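Local atomic coordinates of LC-Est1C (Uncultured organism, PDB entry 3WYD), a protein that probably hydrolyses carboxylic ester bonds, as the esterase domain of an alpha/beta-hydrolase enzyme found in leaf-branch compost DNA. Residues K166-P169 with V170-R174. Sequence-based numbering, arbitrary orientation.
Sequences KTVP and VERSR
Pro169 and Arg172 meet where the loop turns into helix 171-181. The proline carbonyl O takes the N-H of Arg172 at 2.8 Å, the donor lying 48° out of the carbonyl plane, and proline suits the place because its ring holds phi near -56°, stiffening the backbone that presents this carbonyl. On the packed side Val168 CG1, swung away from the backbone N, lies 3.7 Å from Arg172 CB, and the branched side chain also packs on Tyr121 of helix 118-129 and on His197. This is the loop after strand 157-162 of an alpha/beta-hydrolase fold, and Asp165, probably the acid of a Ser117-His197-Asp165 triad, accepts the backbone N-H groups of Thr167 and Val168 through OD1. Two successive turns of Arg172, chi1 and chi2 both -59°, bring its guanidinium back over the proline ring, with Pro169 CG 3.6 Å above one face and offset toward the rim, while NE bonds to Gly47 O of the second subunit. With Arg172 cut back to alanine, that carbonyl would probably lose this donor and the Pro169 ring its guanidinium cover. The solvent side is looser: Glu171, exposed as suits a charged side chain, brings OE1 to 3.3 Å from Pro169 CB, and its OE2 lies a long 3.9 Å from Arg174 NH1, well out of the guanidinium plane, a pairing of charges alone; Arg174 NH2 has a salt bridge to Glu191.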
ATOM      1  N   LYS A 166       8.694   9.893  -4.927  1.00 14.34           N
ATOM      2  CA  LYS A 166       8.912   8.897  -5.956  1.00 15.46           C
ATOM      3  C   LYS A 166       8.088   7.641  -5.744  1.00 14.65           C
ATOM      4  O   LYS A 166       8.075   6.744  -6.605  1.00 16.22           O
ATOM      5  CB  LYS A 166      10.397   8.531  -6.015  1.00 16.76           C
ATOM      6  CG  LYS A 166      11.306   9.734  -6.178  1.00 20.23           C
ATOM      7  CD  LYS A 166      11.048  10.409  -7.463  1.00 21.15           C
ATOM      8  CE  LYS A 166      12.173  11.394  -7.812  1.00 27.79           C
ATOM      9  NZ  LYS A 166      11.784  12.150  -9.008  1.00 31.70           N
ATOM     10  N   THR A 167       7.454   7.545  -4.578  1.00 14.07           N
ATOM     11  CA  THR A 167       6.651   6.345  -4.276  1.00 14.35           C
ATOM     12  C   THR A 167       5.191   6.559  -4.688  1.00 13.81           C
ATOM     13  O   THR A 167       4.596   5.760  -5.460  1.00 14.23           O
ATOM     14  CB  THR A 167       6.724   6.025  -2.794  1.00 13.23           C
ATOM     15  OG1 THR A 167       8.060   5.611  -2.419  1.00 14.77           O
ATOM     16  CG2 THR A 167       5.784   4.879  -2.410  1.00 14.31           C
ATOM     17  N   VAL A 168       4.627   7.692  -4.253  1.00 12.57           N
ATOM     18  CA  VAL A 168       3.268   8.089  -4.666  1.00 12.53           C
ATOM     19  C   VAL A 168       3.403   9.460  -5.370  1.00 11.73           C
ATOM     20  O   VAL A 168       3.735  10.441  -4.721  1.00 12.57           O
ATOM     21  CB  VAL A 168       2.305   8.222  -3.457  1.00 12.66           C
ATOM     22  CG1 VAL A 168       0.880   8.733  -3.960  1.00 12.02           C
ATOM     23  CG2 VAL A 168       2.155   6.862  -2.703  1.00 12.06           C
ATOM     24  N   PRO A 169       3.182   9.522  -6.683  1.00 13.08           N
ATOM     25  CA  PRO A 169       3.321  10.820  -7.375  1.00 12.98           C
ATOM     26  C   PRO A 169       2.434  11.885  -6.757  1.00 10.90           C
ATOM     27  O   PRO A 169       1.303  11.609  -6.318  1.00 12.25           O
ATOM     28  CB  PRO A 169       2.863  10.522  -8.799  1.00 15.90           C
ATOM     29  CG  PRO A 169       3.183   8.991  -8.978  1.00 16.56           C
ATOM     30  CD  PRO A 169       2.834   8.417  -7.602  1.00 15.05           C
ATOM     31  N   VAL A 170       3.006  13.081  -6.655  1.00 12.49           N
ATOM     32  CA  VAL A 170       2.287  14.225  -6.122  1.00 11.36           C
ATOM     33  C   VAL A 170       0.956  14.452  -6.859  1.00 11.71           C
ATOM     34  O   VAL A 170      -0.025  14.943  -6.234  1.00 11.34           O
ATOM     35  CB  VAL A 170       3.200  15.467  -6.138  1.00 11.14           C
ATOM     36  CG1 VAL A 170       3.463  15.989  -7.602  1.00 11.20           C
ATOM     37  CG2 VAL A 170       2.602  16.594  -5.287  1.00 12.34           C
ATOM     38  N   GLU A 171       0.881  14.056  -8.129  1.00 13.10           N
ATOM     39  CA  GLU A 171      -0.369  14.150  -8.877  1.00 13.52           C
ATOM     40  C   GLU A 171      -1.511  13.362  -8.237  1.00 14.35           C
ATOM     41  O   GLU A 171      -2.696  13.755  -8.366  1.00 12.75           O
ATOM     42  CB  GLU A 171      -0.151  13.662 -10.320  1.00 14.66           C
ATOM     43  CG  GLU A 171       0.739  14.610 -11.125  1.00 20.16           C
ATOM     44  CD  GLU A 171       2.283  14.395 -10.986  1.00 25.20           C
ATOM     45  OE1 GLU A 171       2.788  13.555 -10.193  1.00 16.80           O
ATOM     46  OE2 GLU A 171       3.015  15.140 -11.701  1.00 26.14           O
ATOM     47  N   ARG A 172      -1.190  12.378  -7.394  1.00 12.36           N
ATOM     48  CA  ARG A 172      -2.257  11.605  -6.717  1.00 13.98           C
ATOM     49  C   ARG A 172      -2.965  12.460  -5.667  1.00 12.68           C
ATOM     50  O   ARG A 172      -4.195  12.331  -5.523  1.00 14.41           O
ATOM     51  CB  ARG A 172      -1.708  10.305  -6.100  1.00 10.83           C
ATOM     52  CG  ARG A 172      -1.052   9.359  -7.095  1.00 12.87           C
ATOM     53  CD  ARG A 172      -2.028   8.921  -8.221  1.00 15.54           C
ATOM     54  NE  ARG A 172      -1.336   8.032  -9.140  1.00 18.76           N
ATOM     55  CZ  ARG A 172      -0.537   8.448 -10.117  1.00 22.87           C
ATOM     56  NH1 ARG A 172      -0.546   9.722 -10.510  1.00 23.39           N
ATOM     57  NH2 ARG A 172       0.193   7.571 -10.801  1.00 25.10           N
ATOM     58  N   SER A 173      -2.267  13.406  -5.017  1.00 10.58           N
ATOM     59  CA  SER A 173      -2.974  14.318  -4.123  1.00 11.14           C
ATOM     60  C   SER A 173      -3.577  15.456  -4.945  1.00 10.74           C
ATOM     61  O   SER A 173      -4.662  15.960  -4.615  1.00 11.15           O
ATOM     62  CB  SER A 173      -2.053  14.875  -3.040  1.00 11.05           C
ATOM     63  OG  SER A 173      -1.956  13.957  -1.975  1.00 10.79           O
ATOM     64  N   ARG A 174      -2.854  15.940  -5.958  1.00 11.91           N
ATOM     65  CA  ARG A 174      -3.353  17.112  -6.692  1.00 10.72           C
ATOM     66  C   ARG A 174      -4.727  16.823  -7.271  1.00 13.09           C
ATOM     67  O   ARG A 174      -5.594  17.694  -7.240  1.00 12.60           O
ATOM     68  CB  ARG A 174      -2.376  17.500  -7.792  1.00 11.61           C
ATOM     69  CG  ARG A 174      -1.078  18.070  -7.322  1.00 11.66           C
ATOM     70  CD  ARG A 174      -0.138  18.312  -8.518  1.00 14.99           C
ATOM     71  NE  ARG A 174       1.087  18.974  -8.102  1.00 14.45           N
ATOM     72  CZ  ARG A 174       2.173  19.100  -8.867  1.00 16.54           C
ATOM     73  NH1 ARG A 174       2.186  18.567 -10.086  1.00 20.19           N
ATOM     74  NH2 ARG A 174       3.265  19.650  -8.359  1.00 18.12           N
TER